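Local coordinates for protein lipase aflb (PDB 6IDY) that probably hydrolyses ester bonds of lipid substrates as a calcium-bound fungal lipase of the alpha/beta-hydrolase fold, at residues A[167-172]-A[200-205]; A[284-289]-A[427-432]; A[305-310]-A[335-340]; A[312-317]-A[343-348]. All coordinates share one frame; numbering follows the deposited sequence.

Contact 1 of 4, residues A[167-172]-A[200-205]; sequences PGTATP and ASLNDV
Two loops meet backbone to backbone: the type II beta turn from Gly168 to Thr171 lies against the bend at Ala200 and Ser201, where the Ala170 and Ala200 CA atoms come to 4.8 Å. The direct polar link is weak, since Ala170 N reaches Ala200 O at 2.9 Å but with an N-H...O angle of only 117°. Water does much of the joining. Ser201 OG, beside its own backbone N, donates to water 1, which in turn donates a hydrogen bond to Pro167 O, and accepts from water 2, which also donates to Thr171 O. The hydroxyl thus links by water to the residue before the turn, Pro167, and to its last residue, Thr171.

The apolar part of the contact is the end of Leu202. Its CD2 touches Ala170 CB at 3.8 Å and Thr169 CG2 at 3.9 Å, and the Thr169 and Leu202 side chains cross at about a right angle. With Thr169 CG2 anti to the backbone N, OG1 stands beside that N and bonds to Gln234 and Gln288. Thr171 OG1 closes back on Thr169 O at 2.8 Å, approaching from above the carbonyl plane. Ala200 CB fills in against the Ala170 carbonyl, while Ala170 and Thr171 also touch helix 414-424. The Pro-Gly-Thr sequence directly after strand 161-166 is consistent with the oxyanion-hole loop of alpha/beta-hydrolase lipases such as Candida antarctica lipase B.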
loop_
_atom_site.group_PDB
_atom_site.type_symbol
_atom_site.label_atom_id
_atom_site.label_comp_id
_atom_site.label_asym_id
_atom_site.label_seq_id
_atom_site.Cartn_x
_atom_site.Cartn_y
_atom_site.Cartn_z
ATOM N N PRO A 167 2.525 2.389 3.499
ATOM C CA PRO A 167 2.341 2.539 2.048
ATOM C C PRO A 167 2.738 1.314 1.237
ATOM O O PRO A 167 3.343 0.387 1.772
ATOM C CB PRO A 167 3.261 3.713 1.720
ATOM C CG PRO A 167 4.382 3.562 2.686
ATOM C CD PRO A 167 3.713 3.135 3.963
ATOM N N GLY A 168 2.422 1.359 -0.055
ATOM C CA GLY A 168 2.772 0.325 -1.012
ATOM C C GLY A 168 3.975 0.725 -1.843
ATOM O O GLY A 168 4.613 1.751 -1.586
ATOM N N THR A 169 4.276 -0.086 -2.854
ATOM C CA THR A 169 5.409 0.108 -3.756
ATOM C C THR A 169 5.340 1.412 -4.540
ATOM O O THR A 169 4.281 1.759 -5.086
ATOM C CB THR A 169 5.529 -1.097 -4.695
ATOM O OG1 THR A 169 5.681 -2.285 -3.920
ATOM C CG2 THR A 169 6.674 -0.966 -5.678
ATOM N N ALA A 170 6.490 2.131 -4.577
ATOM C CA ALA A 170 6.740 3.346 -5.355
ATOM C C ALA A 170 5.798 4.522 -5.062
ATOM O O ALA A 170 5.841 5.526 -5.775
ATOM C CB ALA A 170 6.710 3.002 -6.838
ATOM N N THR A 171 4.950 4.404 -4.030
ATOM C CA THR A 171 3.962 5.443 -3.750
ATOM C C THR A 171 4.046 5.922 -2.301
ATOM O O THR A 171 3.917 5.101 -1.391
ATOM C CB THR A 171 2.545 4.982 -4.168
ATOM O OG1 THR A 171 2.627 4.056 -5.258
ATOM C CG2 THR A 171 1.653 6.150 -4.577
ATOM N N PRO A 172 4.298 7.234 -2.071
ATOM C CA PRO A 172 4.378 7.739 -0.685
ATOM C C PRO A 172 3.050 7.589 0.050
ATOM O O PRO A 172 1.996 7.716 -0.565
ATOM C CB PRO A 172 4.750 9.222 -0.852
ATOM C CG PRO A 172 5.216 9.366 -2.249
ATOM C CD PRO A 172 4.490 8.329 -3.042
ATOM N N ALA A 200 10.363 5.827 -1.380
ATOM C CA ALA A 200 8.997 5.366 -1.643
ATOM C C ALA A 200 8.885 3.840 -1.756
ATOM O O ALA A 200 8.372 3.325 -2.752
ATOM C CB ALA A 200 8.440 6.059 -2.892
ATOM N N SER A 201 9.416 3.114 -0.743
ATOM C CA SER A 201 9.376 1.643 -0.661
ATOM C C SER A 201 10.042 0.908 -1.850
ATOM O O SER A 201 9.744 -0.264 -2.077
ATOM C CB SER A 201 7.938 1.152 -0.468
ATOM O OG SER A 201 7.291 1.832 0.595
ATOM N N LEU A 202 10.933 1.582 -2.598
ATOM C CA LEU A 202 11.618 0.963 -3.744
ATOM C C LEU A 202 12.948 0.319 -3.364
ATOM O O LEU A 202 13.431 -0.538 -4.099
ATOM C CB LEU A 202 11.774 1.918 -4.930
ATOM C CG LEU A 202 10.480 2.272 -5.671
ATOM C CD1 LEU A 202 10.707 3.414 -6.609
ATOM C CD2 LEU A 202 9.907 1.062 -6.424
ATOM N N ASN A 203 13.502 0.669 -2.188
ATOM C CA ASN A 203 14.709 0.023 -1.675
ATOM C C ASN A 203 14.319 -1.346 -1.104
ATOM O O ASN A 203 13.133 -1.697 -1.055
ATOM C CB ASN A 203 15.357 0.849 -0.543
ATOM C CG ASN A 203 16.036 2.135 -0.921
ATOM O OD1 ASN A 203 16.244 2.464 -2.091
ATOM N ND2 ASN A 203 16.415 2.888 0.092
ATOM N N ASP A 204 15.328 -2.098 -0.663
ATOM C CA ASP A 204 15.244 -3.407 -0.034
ATOM C C ASP A 204 14.074 -3.468 0.979
ATOM O O ASP A 204 14.018 -2.663 1.912
ATOM C CB ASP A 204 16.594 -3.679 0.657
ATOM C CG ASP A 204 16.795 -5.044 1.280
ATOM O OD1 ASP A 204 15.822 -5.830 1.329
ATOM O OD2 ASP A 204 17.923 -5.324 1.720
ATOM N N VAL A 205 13.125 -4.404 0.758
ATOM C CA VAL A 205 11.946 -4.630 1.618
ATOM C C VAL A 205 12.380 -4.887 3.079
ATOM O O VAL A 205 11.698 -4.439 3.999
ATOM C CB VAL A 205 11.004 -5.749 1.071
ATOM C CG1 VAL A 205 9.795 -5.964 1.986
ATOM C CG2 VAL A 205 10.529 -5.433 -0.345
HETATM O O HOH W 1 5.796 -0.473 1.131
HETATM O O HOH W 2 6.127 4.149 -0.199
#

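Contact 2 of 4, residues A[284-289]-A[427-432]; sequences SLWQQG and PKTFGE
Glu432 OE1 is gripped twice: water 3 donates to it at 2.8 Å, and Phe294 N supplies the second hydrogen bond. The other oxygen, OE2, accepts from Glu293 N, so the carboxylate sits at the N-terminal end of helix 293-299, where the helix dipole would be expected to stabilise its charge. Water 3 carries the link across to the 284-289 segment by accepting from Gln287 NE2 at 2.9 Å. That amide is turned 77° from the carboxylate, and the two side chains touch nearer the backbone, Gln287 CG against Glu432 CB at 3.9 Å.

The broad part of the contact is Trp286. Its CG lies beside the backbone N, and the indole lies alongside residues 429-431, with Thr429 at its edge. NE1 donates to Thr429 O at 2.9 Å; the oxygen lies in the ring plane, but the bond is bent to 132° and NE1 stands above the plane of the Thr429 carbonyl. Gly431 packs on one indole face, its CA 4.1 Å from the centroid of the five-membered ring in a CH-pi contact. Phe430 O lies over the same face, out toward the rim.

Gln287 also bonds to Asp204 and Val205, where helix 205-223 starts, so the short helix 283-287 is wedged between that helix and the surface chain that runs on from helix 414-424.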
loop_
_atom_site.group_PDB
_atom_site.type_symbol
_atom_site.label_atom_id
_atom_site.label_comp_id
_atom_site.label_asym_id
_atom_site.label_seq_id
_atom_site.Cartn_x
_atom_site.Cartn_y
_atom_site.Cartn_z
ATOM N N SER A 284 13.077 -3.726 -4.243
ATOM C CA SER A 284 11.736 -4.158 -3.834
ATOM C C SER A 284 10.922 -4.757 -4.974
ATOM O O SER A 284 10.110 -5.640 -4.709
ATOM C CB SER A 284 10.971 -3.042 -3.135
ATOM O OG SER A 284 10.425 -2.111 -4.050
ATOM N N LEU A 285 11.144 -4.305 -6.231
ATOM C CA LEU A 285 10.438 -4.879 -7.383
ATOM C C LEU A 285 10.892 -6.324 -7.578
ATOM O O LEU A 285 10.048 -7.217 -7.647
ATOM C CB LEU A 285 10.628 -4.061 -8.682
ATOM C CG LEU A 285 10.157 -2.587 -8.686
ATOM C CD1 LEU A 285 10.111 -2.030 -10.101
ATOM C CD2 LEU A 285 8.779 -2.417 -8.034
ATOM N N TRP A 286 12.226 -6.557 -7.589
ATOM C CA TRP A 286 12.785 -7.893 -7.737
ATOM C C TRP A 286 12.414 -8.827 -6.593
ATOM O O TRP A 286 12.083 -9.983 -6.855
ATOM C CB TRP A 286 14.304 -7.857 -7.971
ATOM C CG TRP A 286 14.670 -7.586 -9.401
ATOM C CD1 TRP A 286 15.422 -6.552 -9.872
ATOM C CD2 TRP A 286 14.244 -8.332 -10.556
ATOM N NE1 TRP A 286 15.515 -6.621 -11.245
ATOM C CE2 TRP A 286 14.809 -7.708 -11.689
ATOM C CE3 TRP A 286 13.454 -9.483 -10.740
ATOM C CZ2 TRP A 286 14.602 -8.183 -12.985
ATOM C CZ3 TRP A 286 13.268 -9.967 -12.025
ATOM C CH2 TRP A 286 13.841 -9.323 -13.130
ATOM N N GLN A 287 12.401 -8.320 -5.343
ATOM C CA GLN A 287 12.042 -9.117 -4.153
ATOM C C GLN A 287 10.586 -9.567 -4.137
ATOM O O GLN A 287 10.264 -10.551 -3.478
ATOM C CB GLN A 287 12.335 -8.338 -2.864
ATOM C CG GLN A 287 13.821 -8.229 -2.570
ATOM C CD GLN A 287 14.097 -7.262 -1.451
ATOM O OE1 GLN A 287 13.627 -6.118 -1.441
ATOM N NE2 GLN A 287 14.892 -7.703 -0.495
ATOM N N GLN A 288 9.710 -8.856 -4.859
ATOM C CA GLN A 288 8.287 -9.174 -4.885
ATOM C C GLN A 288 7.915 -10.235 -5.933
ATOM O O GLN A 288 6.731 -10.477 -6.172
ATOM C CB GLN A 288 7.441 -7.903 -5.007
ATOM C CG GLN A 288 7.450 -7.140 -3.682
ATOM C CD GLN A 288 6.770 -5.816 -3.785
ATOM O OE1 GLN A 288 7.359 -4.807 -4.192
ATOM N NE2 GLN A 288 5.512 -5.791 -3.419
ATOM N N GLY A 289 8.918 -10.899 -6.497
ATOM C CA GLY A 289 8.693 -12.030 -7.387
ATOM C C GLY A 289 8.243 -13.217 -6.548
ATOM O O GLY A 289 8.636 -13.333 -5.386
ATOM N N PRO A 427 20.677 3.717 -8.279
ATOM C CA PRO A 427 20.987 2.833 -9.415
ATOM C C PRO A 427 20.001 1.676 -9.534
ATOM O O PRO A 427 19.514 1.176 -8.523
ATOM C CB PRO A 427 22.426 2.392 -9.126
ATOM C CG PRO A 427 22.540 2.409 -7.624
ATOM C CD PRO A 427 21.542 3.432 -7.114
ATOM N N LYS A 428 19.665 1.285 -10.773
ATOM C CA LYS A 428 18.754 0.169 -11.000
ATOM C C LYS A 428 19.488 -1.152 -10.819
ATOM O O LYS A 428 20.719 -1.179 -10.862
ATOM C CB LYS A 428 18.013 0.286 -12.342
ATOM C CG LYS A 428 16.818 1.220 -12.228
ATOM C CD LYS A 428 15.970 1.287 -13.476
ATOM C CE LYS A 428 14.842 2.280 -13.302
ATOM N NZ LYS A 428 15.330 3.688 -13.275
ATOM N N THR A 429 18.749 -2.221 -10.496
ATOM C CA THR A 429 19.336 -3.530 -10.199
ATOM C C THR A 429 18.736 -4.622 -11.068
ATOM O O THR A 429 17.558 -4.557 -11.404
ATOM C CB THR A 429 19.152 -3.882 -8.703
ATOM O OG1 THR A 429 17.762 -4.038 -8.434
ATOM C CG2 THR A 429 19.733 -2.831 -7.760
ATOM N N PHE A 430 19.537 -5.646 -11.380
ATOM C CA PHE A 430 19.121 -6.790 -12.192
ATOM C C PHE A 430 18.624 -7.979 -11.363
ATOM O O PHE A 430 18.100 -8.933 -11.929
ATOM C CB PHE A 430 20.276 -7.223 -13.104
ATOM C CG PHE A 430 20.403 -6.382 -14.346
ATOM C CD1 PHE A 430 20.951 -5.101 -14.289
ATOM C CD2 PHE A 430 20.000 -6.875 -15.580
ATOM C CE1 PHE A 430 21.076 -4.325 -15.445
ATOM C CE2 PHE A 430 20.129 -6.098 -16.734
ATOM C CZ PHE A 430 20.672 -4.836 -16.660
ATOM N N GLY A 431 18.810 -7.926 -10.049
ATOM C CA GLY A 431 18.392 -8.993 -9.149
ATOM C C GLY A 431 18.150 -8.508 -7.742
ATOM O O GLY A 431 18.517 -7.384 -7.402
ATOM N N GLU A 432 17.523 -9.353 -6.916
ATOM C CA GLU A 432 17.211 -9.044 -5.521
ATOM C C GLU A 432 18.480 -8.947 -4.640
ATOM O O GLU A 432 19.470 -9.629 -4.935
ATOM C CB GLU A 432 16.222 -10.081 -4.959
ATOM C CG GLU A 432 16.798 -11.482 -4.792
ATOM C CD GLU A 432 15.871 -12.479 -4.134
ATOM O OE1 GLU A 432 15.278 -12.141 -3.083
ATOM O OE2 GLU A 432 15.738 -13.602 -4.670
HETATM O O HOH W 3 16.217 -10.176 -1.276
#

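Contact 3 of 4, residues A[305-310]-A[335-340]; sequences SAYVPT and DSRAVG. With SO4 (sulfate ion), chain E.
Arg337 carries this contact, its chain extended from CG to NE and the guanidinium laid flat on the Tyr307 ring, with centres 3.8 Å apart and planes at 21°. Tyr307 CE1 sits under the middle of the guanidinium, 3.2 Å from Arg337 CZ. This cation-pi stack is fixed in rotation by bonds around the rim of the cation. NH1 donates to Ala306 O at 3.1 Å, nearly straight at 163° although well above that carbonyl plane, and also to Gly302 O. NE and NH2 together grasp O3 of a sulfate, probably from the crystallisation liquor, which Arg250 holds as well.

Ser305 OG lies beside its backbone N and accepts from Ser336 N at 3.1 Å, with a weak second bond from Ser336 OG. Val339 turns CG2 into the crowded position between its N and carbonyl carbon, which brings that methyl to 3.8 Å from Ala306 CB. Asp335, CG anti to the backbone N (chi1 -167°), reaches across to the backbone just past the type I turn it begins: OD1 takes Val339 N on its syn lone pair, and OD2 takes Gly340 N. Water 4 ties OD1 to Ala306 O and Arg337 N.

At the far end Thr310 N donates to Gly340 O at 3.1 Å, just where strands 310-314 and 341-345 start. Helix 235-245 packs on Tyr307, and strand 253-259 on Val308 and Pro309.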
loop_
_atom_site.group_PDB
_atom_site.type_symbol
_atom_site.label_atom_id
_atom_site.label_comp_id
_atom_site.label_asym_id
_atom_site.label_seq_id
_atom_site.Cartn_x
_atom_site.Cartn_y
_atom_site.Cartn_z
ATOM N N SER A 305 1.909 -17.689 7.984
ATOM C CA SER A 305 0.788 -17.633 8.928
ATOM C C SER A 305 0.808 -16.259 9.591
ATOM O O SER A 305 1.867 -15.635 9.677
ATOM C CB SER A 305 0.894 -18.721 10.001
ATOM O OG SER A 305 0.274 -19.927 9.592
ATOM N N ALA A 306 -0.350 -15.784 10.061
ATOM C CA ALA A 306 -0.424 -14.487 10.732
ATOM C C ALA A 306 0.293 -14.486 12.087
ATOM O O ALA A 306 0.453 -15.545 12.707
ATOM C CB ALA A 306 -1.870 -14.068 10.908
ATOM N N TYR A 307 0.734 -13.293 12.535
ATOM C CA TYR A 307 1.412 -13.100 13.822
ATOM C C TYR A 307 0.480 -12.448 14.818
ATOM O O TYR A 307 0.701 -12.535 16.024
ATOM C CB TYR A 307 2.664 -12.212 13.636
ATOM C CG TYR A 307 3.786 -12.969 12.979
ATOM C CD1 TYR A 307 4.572 -13.855 13.709
ATOM C CD2 TYR A 307 3.994 -12.892 11.603
ATOM C CE1 TYR A 307 5.575 -14.602 13.098
ATOM C CE2 TYR A 307 4.983 -13.646 10.980
ATOM C CZ TYR A 307 5.758 -14.515 11.730
ATOM O OH TYR A 307 6.721 -15.276 11.126
ATOM N N VAL A 308 -0.514 -11.714 14.306
ATOM C CA VAL A 308 -1.509 -10.954 15.083
ATOM C C VAL A 308 -2.844 -11.089 14.306
ATOM O O VAL A 308 -2.784 -11.494 13.138
ATOM C CB VAL A 308 -1.076 -9.447 15.229
ATOM C CG1 VAL A 308 0.280 -9.300 15.909
ATOM C CG2 VAL A 308 -1.081 -8.712 13.884
ATOM N N PRO A 309 -4.035 -10.744 14.872
ATOM C CA PRO A 309 -5.276 -10.834 14.072
ATOM C C PRO A 309 -5.133 -10.093 12.738
ATOM O O PRO A 309 -4.904 -8.881 12.730
ATOM C CB PRO A 309 -6.328 -10.194 14.981
ATOM C CG PRO A 309 -5.813 -10.459 16.374
ATOM C CD PRO A 309 -4.323 -10.258 16.242
ATOM N N THR A 310 -5.174 -10.843 11.615
ATOM C CA THR A 310 -4.983 -10.250 10.286
ATOM C C THR A 310 -6.233 -10.368 9.412
ATOM O O THR A 310 -6.826 -11.443 9.300
ATOM C CB THR A 310 -3.718 -10.810 9.606
ATOM O OG1 THR A 310 -2.606 -10.659 10.496
ATOM C CG2 THR A 310 -3.396 -10.113 8.279
ATOM N N ASP A 335 -3.391 -19.618 9.515
ATOM C CA ASP A 335 -3.495 -19.224 10.908
ATOM C C ASP A 335 -3.016 -20.319 11.868
ATOM O O ASP A 335 -3.710 -20.633 12.832
ATOM C CB ASP A 335 -4.925 -18.762 11.250
ATOM C CG ASP A 335 -5.015 -18.051 12.590
ATOM O OD1 ASP A 335 -4.003 -17.433 13.010
ATOM O OD2 ASP A 335 -6.084 -18.119 13.219
ATOM N N SER A 336 -1.805 -20.857 11.639
ATOM C CA SER A 336 -1.222 -21.906 12.481
ATOM C C SER A 336 -0.943 -21.457 13.929
ATOM O O SER A 336 -0.901 -22.304 14.826
ATOM C CB SER A 336 0.032 -22.477 11.827
ATOM O OG SER A 336 -0.287 -23.029 10.561
ATOM N N ARG A 337 -0.796 -20.135 14.163
ATOM C CA ARG A 337 -0.580 -19.599 15.517
ATOM C C ARG A 337 -1.889 -19.444 16.280
ATOM O O ARG A 337 -1.864 -19.296 17.501
ATOM C CB ARG A 337 0.167 -18.256 15.483
ATOM C CG ARG A 337 1.545 -18.386 14.879
ATOM C CD ARG A 337 2.405 -17.140 14.986
ATOM N NE ARG A 337 3.730 -17.461 14.453
ATOM C CZ ARG A 337 4.050 -17.430 13.164
ATOM N NH1 ARG A 337 3.190 -16.958 12.269
ATOM N NH2 ARG A 337 5.257 -17.801 12.768
ATOM N N ALA A 338 -3.030 -19.494 15.564
ATOM C CA ALA A 338 -4.392 -19.342 16.096
ATOM C C ALA A 338 -4.586 -17.931 16.674
ATOM O O ALA A 338 -4.999 -17.771 17.823
ATOM C CB ALA A 338 -4.708 -20.426 17.136
ATOM N N VAL A 339 -4.264 -16.907 15.871
ATOM C CA VAL A 339 -4.424 -15.503 16.273
ATOM C C VAL A 339 -5.700 -14.888 15.657
ATOM O O VAL A 339 -6.120 -13.804 16.055
ATOM C CB VAL A 339 -3.157 -14.639 16.005
ATOM C CG1 VAL A 339 -2.016 -15.024 16.941
ATOM C CG2 VAL A 339 -2.717 -14.709 14.543
ATOM N N GLY A 340 -6.300 -15.604 14.704
ATOM C CA GLY A 340 -7.486 -15.170 13.983
ATOM C C GLY A 340 -7.083 -14.527 12.673
ATOM O O GLY A 340 -6.280 -13.587 12.655
HETATM S S SO4 E . 7.256 -17.890 16.167
HETATM O O1 SO4 E . 6.760 -17.224 17.372
HETATM O O2 SO4 E . 8.303 -18.845 16.547
HETATM O O3 SO4 E . 6.163 -18.590 15.521
HETATM O O4 SO4 E . 7.812 -16.897 15.256
HETATM O O HOH W 4 -1.304 -17.598 12.584
#

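Contact 4 of 4, residues A[312-317]-A[343-348]; sequences TIYSTF and NNHLQT
The Tyr314 ring has the His345 backbone on one face, His345 CA standing 4.0 Å above its centre, while the two rings meet obliquely, with planes at 34°. One face of the imidazole carries Gln347 N. At its edge, in plane, are two hydroxyls: Thr316 OG1 is hydrogen-bonded to NE2 at 2.7 Å and Thr348 OG1 to ND1, so both ring nitrogens are engaged, which fixes its rotation. Tyr314 CG takes the crowded position between its N and carbonyl carbon (chi1 56°), which lays the ring across the neighbouring strand.

Tyr314 and His345 belong to two parallel strands, 310-314 and 341-345, at one margin of the alpha/beta-hydrolase sheet; the chain after Phe317 is where relatives such as Candida antarctica lipase B carry the catalytic acid. Asn344 grips Thr312 O twice, from its backbone N and from ND2, both above the carbonyl plane. Tyr314 N donates to Asn344 O, and Leu346 N reaches Tyr314 O at 3.0 Å almost along the C=O axis. Thr312 OG1 bonds to a lone pair of Asn343 OD1, in plane.

Gln347, bent at chi2 (72°), takes Thr316 N on OE1 and gives NE2 to Ser315 OG at 2.9 Å. That hydroxyl forms an ST turn with Phe317 N and also bonds to Tyr359 O. On the face of Ile313 and Asn344, Ile313 CG2 meets Leu346 CD2 from the helix start, and helix 368-379 packs there too.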
loop_
_atom_site.group_PDB
_atom_site.type_symbol
_atom_site.label_atom_id
_atom_site.label_comp_id
_atom_site.label_asym_id
_atom_site.label_seq_id
_atom_site.Cartn_x
_atom_site.Cartn_y
_atom_site.Cartn_z
ATOM N N THR A 312 -7.114 -9.770 5.563
ATOM C CA THR A 312 -6.584 -9.552 4.205
ATOM C C THR A 312 -7.751 -9.270 3.279
ATOM O O THR A 312 -8.796 -9.899 3.423
ATOM C CB THR A 312 -5.678 -10.714 3.717
ATOM O OG1 THR A 312 -6.476 -11.836 3.330
ATOM C CG2 THR A 312 -4.614 -11.126 4.746
ATOM N N ILE A 313 -7.610 -8.272 2.385
ATOM C CA ILE A 313 -8.679 -7.868 1.467
ATOM C C ILE A 313 -8.070 -7.701 0.089
ATOM O O ILE A 313 -7.122 -6.931 -0.083
ATOM C CB ILE A 313 -9.477 -6.613 1.951
ATOM C CG1 ILE A 313 -9.814 -6.691 3.476
ATOM C CG2 ILE A 313 -10.751 -6.448 1.113
ATOM C CD1 ILE A 313 -10.031 -5.393 4.180
ATOM N N TYR A 314 -8.590 -8.448 -0.889
ATOM C CA TYR A 314 -8.002 -8.480 -2.231
ATOM C C TYR A 314 -9.011 -8.749 -3.325
ATOM O O TYR A 314 -10.090 -9.277 -3.057
ATOM C CB TYR A 314 -6.859 -9.523 -2.269
ATOM C CG TYR A 314 -7.292 -10.913 -1.852
ATOM C CD1 TYR A 314 -7.463 -11.241 -0.505
ATOM C CD2 TYR A 314 -7.481 -11.916 -2.796
ATOM C CE1 TYR A 314 -7.833 -12.528 -0.114
ATOM C CE2 TYR A 314 -7.846 -13.208 -2.417
ATOM C CZ TYR A 314 -8.027 -13.507 -1.076
ATOM O OH TYR A 314 -8.416 -14.769 -0.715
ATOM N N SER A 315 -8.616 -8.445 -4.575
ATOM C CA SER A 315 -9.476 -8.536 -5.748
ATOM C C SER A 315 -8.878 -9.330 -6.909
ATOM O O SER A 315 -7.682 -9.221 -7.178
ATOM C CB SER A 315 -9.803 -7.121 -6.221
ATOM O OG SER A 315 -10.560 -7.074 -7.420
ATOM N N THR A 316 -9.741 -10.043 -7.656
ATOM C CA THR A 316 -9.390 -10.785 -8.878
ATOM C C THR A 316 -8.821 -9.808 -9.930
ATOM O O THR A 316 -7.901 -10.160 -10.671
ATOM C CB THR A 316 -10.656 -11.491 -9.426
ATOM O OG1 THR A 316 -11.001 -12.554 -8.546
ATOM C CG2 THR A 316 -10.477 -12.063 -10.852
ATOM N N PHE A 317 -9.363 -8.576 -9.967
ATOM C CA PHE A 317 -9.009 -7.552 -10.953
ATOM C C PHE A 317 -7.745 -6.769 -10.600
ATOM O O PHE A 317 -7.483 -5.716 -11.186
ATOM C CB PHE A 317 -10.216 -6.642 -11.223
ATOM C CG PHE A 317 -11.380 -7.446 -11.761
ATOM C CD1 PHE A 317 -11.371 -7.924 -13.069
ATOM C CD2 PHE A 317 -12.452 -7.778 -10.943
ATOM C CE1 PHE A 317 -12.418 -8.712 -13.548
ATOM C CE2 PHE A 317 -13.513 -8.550 -11.429
ATOM C CZ PHE A 317 -13.486 -9.016 -12.725
ATOM N N ASN A 343 -9.473 -14.019 5.249
ATOM C CA ASN A 343 -8.949 -13.793 3.902
ATOM C C ASN A 343 -10.146 -13.457 3.057
ATOM O O ASN A 343 -10.982 -14.312 2.766
ATOM C CB ASN A 343 -8.161 -15.002 3.397
ATOM C CG ASN A 343 -6.902 -15.228 4.192
ATOM O OD1 ASN A 343 -6.002 -14.391 4.225
ATOM N ND2 ASN A 343 -6.820 -16.354 4.863
ATOM N N ASN A 344 -10.268 -12.168 2.751
ATOM C CA ASN A 344 -11.449 -11.601 2.132
ATOM C C ASN A 344 -11.287 -11.252 0.657
ATOM O O ASN A 344 -10.764 -10.194 0.303
ATOM C CB ASN A 344 -11.919 -10.399 2.968
ATOM C CG ASN A 344 -12.057 -10.748 4.440
ATOM O OD1 ASN A 344 -13.048 -11.342 4.878
ATOM N ND2 ASN A 344 -11.045 -10.419 5.232
ATOM N N HIS A 345 -11.770 -12.165 -0.201
ATOM C CA HIS A 345 -11.758 -12.032 -1.656
ATOM C C HIS A 345 -13.044 -11.323 -2.060
ATOM O O HIS A 345 -14.137 -11.854 -1.835
ATOM C CB HIS A 345 -11.654 -13.419 -2.309
ATOM C CG HIS A 345 -11.562 -13.394 -3.803
ATOM N ND1 HIS A 345 -12.406 -14.156 -4.590
ATOM C CD2 HIS A 345 -10.724 -12.699 -4.607
ATOM C CE1 HIS A 345 -12.044 -13.920 -5.836
ATOM N NE2 HIS A 345 -11.033 -13.052 -5.893
ATOM N N LEU A 346 -12.916 -10.103 -2.622
ATOM C CA LEU A 346 -14.066 -9.273 -3.021
ATOM C C LEU A 346 -15.091 -9.999 -3.874
ATOM O O LEU A 346 -16.280 -9.919 -3.588
ATOM C CB LEU A 346 -13.628 -7.984 -3.752
ATOM C CG LEU A 346 -12.652 -7.036 -3.066
ATOM C CD1 LEU A 346 -12.445 -5.804 -3.925
ATOM C CD2 LEU A 346 -13.155 -6.600 -1.702
ATOM N N GLN A 347 -14.623 -10.704 -4.916
ATOM C CA GLN A 347 -15.445 -11.411 -5.902
ATOM C C GLN A 347 -16.095 -12.694 -5.358
ATOM O O GLN A 347 -16.948 -13.267 -6.031
ATOM C CB GLN A 347 -14.650 -11.675 -7.198
ATOM C CG GLN A 347 -14.287 -10.400 -7.992
ATOM C CD GLN A 347 -13.212 -9.546 -7.340
ATOM O OE1 GLN A 347 -12.335 -10.042 -6.620
ATOM N NE2 GLN A 347 -13.251 -8.239 -7.576
ATOM N N THR A 348 -15.732 -13.119 -4.137
ATOM C CA THR A 348 -16.359 -14.262 -3.467
ATOM C C THR A 348 -17.453 -13.721 -2.542
ATOM O O THR A 348 -18.616 -14.075 -2.711
ATOM C CB THR A 348 -15.318 -15.116 -2.710
ATOM O OG1 THR A 348 -14.443 -15.733 -3.647
ATOM C CG2 THR A 348 -15.962 -16.201 -1.854
#

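In the fold
Contact 1 is the buried one, close to the middle of the chain, and contact 2 lies at the surface; they touch where Asp204 and Ser201 bond to Gln287 and Ser284. Contacts 3 and 4, both partly buried, work on the same pair of neighbouring strands, 310-314 and 341-345: contact 3 on the loops leading in, contact 4 on the parallel ladder and the exits beyond it. Their segments alternate along the chain, and both are nested inside the long loop closed by contact 2. Bridging water serves contacts 1, 2 and 3, while direct sheet bonding marks contact 4. Cation stacking sets contact 3 apart, indole packing contact 2, and a turn packed against a bend contact 1.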